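Local structure of RPA0582 (Rhodopseudomonas palustris, 3HHL) at residues 28-34 with 120-126. The protein is of unknown function but belongs to the DUF1330 family of dimeric alpha-beta-barrel proteins, a clan built on ferredoxin-like sheets. Numbering follows the deposited sequence.
Sequences LNLVRLR and AVEDSRL
L30 and R125 face each other as a hydrogen-bonded pair where strand 25-33 runs antiparallel to strand 121-128 in the four-stranded sheet of this dimeric alpha-beta-barrel fold. L30 N donates a hydrogen bond to R125 O at 2.9 Å, and R125 N donates one back to L30 O; on the same face, L30 CD1 lies 4.0 Å from R125 CB. Further along, R32 N donates to D123 O, and there the ladder slips by one residue in a classic beta bulge: E122 and D123 both oppose R32, and R32 O accepts from both of their amides, E122 N being the nearer. In one of its two modelled conformers, with CG anti to the backbone N (chi1 -173°), R32 extends beside E122, and its NE forms a salt bridge of 3.2 Å to E122 OE2, while NH1 bonds D84 O. On the face that carries V31 and S124, V31 CG1 meets V121 CG2 at 3.7 Å, and V31 also touches Y51 of helix 47-64. R125 bends at chi2 (-66°), so that NH1 comes back along its own strand to D123 OD1 and S124 O, while NE pairs with an acidic side chain of the neighbouring subunit. A leucine in place of R125 would probably leave that acid and D123 without their cationic mate. Near N29, a water bridges the two strands, donating to N29 OD1 at 2.6 Å and to R125 O at 3.1 Å.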
ATOM      1  N   LEU C  28       1.650   5.498   4.228  1.00 33.18           N
ATOM      2  CA  LEU C  28       1.637   4.067   3.928  1.00 32.80           C
ATOM      3  C   LEU C  28       3.047   3.612   3.664  1.00 32.83           C
ATOM      4  O   LEU C  28       3.684   4.098   2.730  1.00 32.89           O
ATOM      5  CB  LEU C  28       0.758   3.773   2.730  1.00 31.89           C
ATOM      6  CG  LEU C  28       0.740   2.345   2.196  1.00 32.12           C
ATOM      7  CD1 LEU C  28       0.400   1.307   3.279  1.00 29.87           C
ATOM      8  CD2 LEU C  28      -0.244   2.246   1.010  1.00 30.72           C
ATOM      9  N   ASN C  29       3.523   2.688   4.487  1.00 32.81           N
ATOM     10  CA  ASN C  29       4.896   2.179   4.404  1.00 32.94           C
ATOM     11  C   ASN C  29       4.873   0.733   3.863  1.00 33.39           C
ATOM     12  O   ASN C  29       4.235  -0.152   4.474  1.00 34.17           O
ATOM     13  CB  ASN C  29       5.528   2.148   5.810  1.00 33.31           C
ATOM     14  CG  ASN C  29       5.993   3.508   6.305  1.00 33.18           C
ATOM     15  OD1 ASN C  29       7.181   3.786   6.264  1.00 36.69           O
ATOM     16  ND2 ASN C  29       5.071   4.339   6.819  1.00 33.13           N
ATOM     17  N   LEU C  30       5.553   0.476   2.752  1.00 33.40           N
ATOM     18  CA  LEU C  30       5.801  -0.887   2.291  1.00 34.01           C
ATOM     19  C   LEU C  30       7.300  -1.133   2.470  1.00 35.26           C
ATOM     20  O   LEU C  30       8.117  -0.471   1.828  1.00 36.02           O
ATOM     21  CB  LEU C  30       5.387  -1.076   0.842  1.00 33.72           C
ATOM     22  CG  LEU C  30       3.998  -0.520   0.469  1.00 36.25           C
ATOM     23  CD1 LEU C  30       3.792  -0.612  -1.014  1.00 35.06           C
ATOM     24  CD2 LEU C  30       2.812  -1.188   1.222  1.00 34.17           C
ATOM     25  N   VAL C  31       7.696  -2.045   3.355  1.00 35.63           N
ATOM     26  CA  VAL C  31       9.128  -2.201   3.611  1.00 36.16           C
ATOM     27  C   VAL C  31       9.645  -3.610   3.347  1.00 36.67           C
ATOM     28  O   VAL C  31       9.094  -4.596   3.880  1.00 37.29           O
ATOM     29  CB  VAL C  31       9.507  -1.852   5.063  1.00 36.47           C
ATOM     30  CG1 VAL C  31      11.023  -1.890   5.195  1.00 35.48           C
ATOM     31  CG2 VAL C  31       8.923  -0.501   5.475  1.00 35.74           C
ATOM     32  N   ARG C  32      10.701  -3.709   2.548  0.50 36.42           N
ATOM     33  CA  ARG C  32      11.330  -4.984   2.299  0.50 36.90           C
ATOM     34  C   ARG C  32      12.715  -4.977   2.917  0.50 36.88           C
ATOM     35  O   ARG C  32      13.546  -4.152   2.557  0.50 37.18           O
ATOM     36  CB  ARG C  32      11.422  -5.253   0.807  0.50 37.25           C
ATOM     37  CG  ARG C  32      11.920  -6.657   0.479  0.50 37.91           C
ATOM     38  CD  ARG C  32      11.816  -6.935  -1.014  0.50 39.67           C
ATOM     39  NE  ARG C  32      12.620  -8.077  -1.439  0.50 40.52           N
ATOM     40  CZ  ARG C  32      12.400  -8.762  -2.554  0.50 40.30           C
ATOM     41  NH1 ARG C  32      11.382  -8.437  -3.344  0.50 40.57           N
ATOM     42  NH2 ARG C  32      13.186  -9.774  -2.865  0.50 39.18           N
ATOM     43  N   LEU C  33      12.957  -5.896   3.845  1.00 36.59           N
ATOM     44  CA  LEU C  33      14.186  -5.910   4.607  1.00 36.81           C
ATOM     45  C   LEU C  33      15.302  -6.742   3.970  1.00 37.29           C
ATOM     46  O   LEU C  33      15.055  -7.761   3.334  1.00 36.78           O
ATOM     47  CB  LEU C  33      13.903  -6.438   6.009  1.00 36.99           C
ATOM     48  CG  LEU C  33      12.970  -5.601   6.908  1.00 36.16           C
ATOM     49  CD1 LEU C  33      12.681  -6.366   8.183  1.00 32.31           C
ATOM     50  CD2 LEU C  33      13.577  -4.249   7.191  1.00 33.95           C
ATOM     51  N   ARG C  34      16.543  -6.307   4.176  1.00 38.03           N
ATOM     52  CA  ARG C  34      17.704  -7.114   3.812  1.00 38.65           C
ATOM     53  C   ARG C  34      17.807  -8.324   4.712  1.00 38.80           C
ATOM     54  O   ARG C  34      17.533  -8.234   5.911  1.00 39.26           O
ATOM     55  CB  ARG C  34      18.988  -6.343   4.008  1.00 38.83           C
ATOM     56  CG  ARG C  34      19.245  -5.267   3.032  1.00 39.72           C
ATOM     57  CD  ARG C  34      20.565  -4.581   3.349  1.00 42.29           C
ATOM     58  NE  ARG C  34      20.593  -3.307   2.655  1.00 44.91           N
ATOM     59  CZ  ARG C  34      20.886  -3.160   1.366  1.00 44.96           C
ATOM     60  NH1 ARG C  34      21.226  -4.223   0.631  1.00 44.57           N
ATOM     61  NH2 ARG C  34      20.837  -1.943   0.817  1.00 43.72           N
ATOM     62  N   ALA C 120      18.837  -1.408   7.288  1.00 35.79           N
ATOM     63  CA  ALA C 120      17.879  -2.524   7.272  1.00 35.41           C
ATOM     64  C   ALA C 120      17.224  -2.722   5.918  1.00 35.86           C
ATOM     65  O   ALA C 120      16.956  -3.867   5.516  1.00 35.25           O
ATOM     66  CB  ALA C 120      16.789  -2.320   8.311  1.00 34.95           C
ATOM     67  N   VAL C 121      16.916  -1.608   5.241  1.00 36.13           N
ATOM     68  CA  VAL C 121      15.923  -1.658   4.180  1.00 35.74           C
ATOM     69  C   VAL C 121      16.570  -1.977   2.835  1.00 36.62           C
ATOM     70  O   VAL C 121      17.511  -1.320   2.411  1.00 37.29           O
ATOM     71  CB  VAL C 121      15.098  -0.364   4.126  1.00 35.55           C
ATOM     72  CG1 VAL C 121      14.176  -0.359   2.904  1.00 32.36           C
ATOM     73  CG2 VAL C 121      14.316  -0.194   5.427  1.00 33.39           C
ATOM     74  N   GLU C 122      16.056  -3.000   2.177  1.00 36.67           N
ATOM     75  CA  GLU C 122      16.496  -3.350   0.846  1.00 37.34           C
ATOM     76  C   GLU C 122      15.771  -2.548  -0.226  1.00 36.98           C
ATOM     77  O   GLU C 122      16.370  -2.174  -1.246  1.00 38.02           O
ATOM     78  CB  GLU C 122      16.255  -4.836   0.609  1.00 38.21           C
ATOM     79  CG  GLU C 122      17.036  -5.436  -0.553  1.00 40.48           C
ATOM     80  CD  GLU C 122      16.752  -6.924  -0.697  1.00 45.12           C
ATOM     81  OE1 GLU C 122      17.609  -7.724  -0.207  1.00 45.81           O
ATOM     82  OE2 GLU C 122      15.659  -7.259  -1.253  1.00 46.95           O
ATOM     83  N   ASP C 123      14.485  -2.308  -0.003  1.00 36.43           N
ATOM     84  CA  ASP C 123      13.623  -1.536  -0.916  1.00 35.86           C
ATOM     85  C   ASP C 123      12.387  -1.192  -0.132  1.00 35.03           C
ATOM     86  O   ASP C 123      12.021  -1.925   0.770  1.00 34.82           O
ATOM     87  CB  ASP C 123      13.229  -2.413  -2.093  1.00 35.87           C
ATOM     88  CG  ASP C 123      12.535  -1.664  -3.239  1.00 37.22           C
ATOM     89  OD1 ASP C 123      12.624  -0.411  -3.388  1.00 34.13           O
ATOM     90  OD2 ASP C 123      11.903  -2.405  -4.043  1.00 39.76           O
ATOM     91  N   SER C 124      11.762  -0.071  -0.456  1.00 34.87           N
ATOM     92  CA  SER C 124      10.570   0.384   0.273  1.00 34.67           C
ATOM     93  C   SER C 124       9.778   1.368  -0.529  1.00 34.20           C
ATOM     94  O   SER C 124      10.277   1.927  -1.487  1.00 34.28           O
ATOM     95  CB  SER C 124      10.946   1.083   1.573  1.00 34.48           C
ATOM     96  OG  SER C 124      11.807   2.185   1.309  1.00 35.55           O
ATOM     97  N   ARG C 125       8.545   1.579  -0.101  1.00 34.26           N
ATOM     98  CA  ARG C 125       7.737   2.701  -0.543  1.00 34.24           C
ATOM     99  C   ARG C 125       7.224   3.427   0.663  1.00 34.08           C
ATOM    100  O   ARG C 125       6.959   2.808   1.688  1.00 33.70           O
ATOM    101  CB  ARG C 125       6.554   2.211  -1.336  1.00 34.65           C
ATOM    102  CG  ARG C 125       6.924   1.405  -2.532  1.00 36.05           C
ATOM    103  CD  ARG C 125       7.638   2.272  -3.537  1.00 38.24           C
ATOM    104  NE  ARG C 125       7.944   1.504  -4.723  1.00 38.99           N
ATOM    105  CZ  ARG C 125       9.052   0.788  -4.899  1.00 41.82           C
ATOM    106  NH1 ARG C 125      10.011   0.729  -3.965  1.00 42.11           N
ATOM    107  NH2 ARG C 125       9.213   0.132  -6.041  1.00 41.13           N
ATOM    108  N   LEU C 126       7.130   4.750   0.553  1.00 34.36           N
ATOM    109  CA  LEU C 126       6.492   5.565   1.572  1.00 34.22           C
ATOM    110  C   LEU C 126       5.608   6.491   0.784  1.00 33.72           C
ATOM    111  O   LEU C 126       6.092   7.379   0.115  1.00 33.86           O
ATOM    112  CB  LEU C 126       7.537   6.331   2.393  1.00 35.05           C
ATOM    113  CG  LEU C 126       7.088   7.196   3.582  1.00 35.50           C
ATOM    114  CD1 LEU C 126       6.327   6.365   4.554  1.00 36.72           C
ATOM    115  CD2 LEU C 126       8.290   7.854   4.250  1.00 34.22           C
TER
HETATM  116  O   HOH W   1       8.629   2.891   4.260  1.00 44.88           O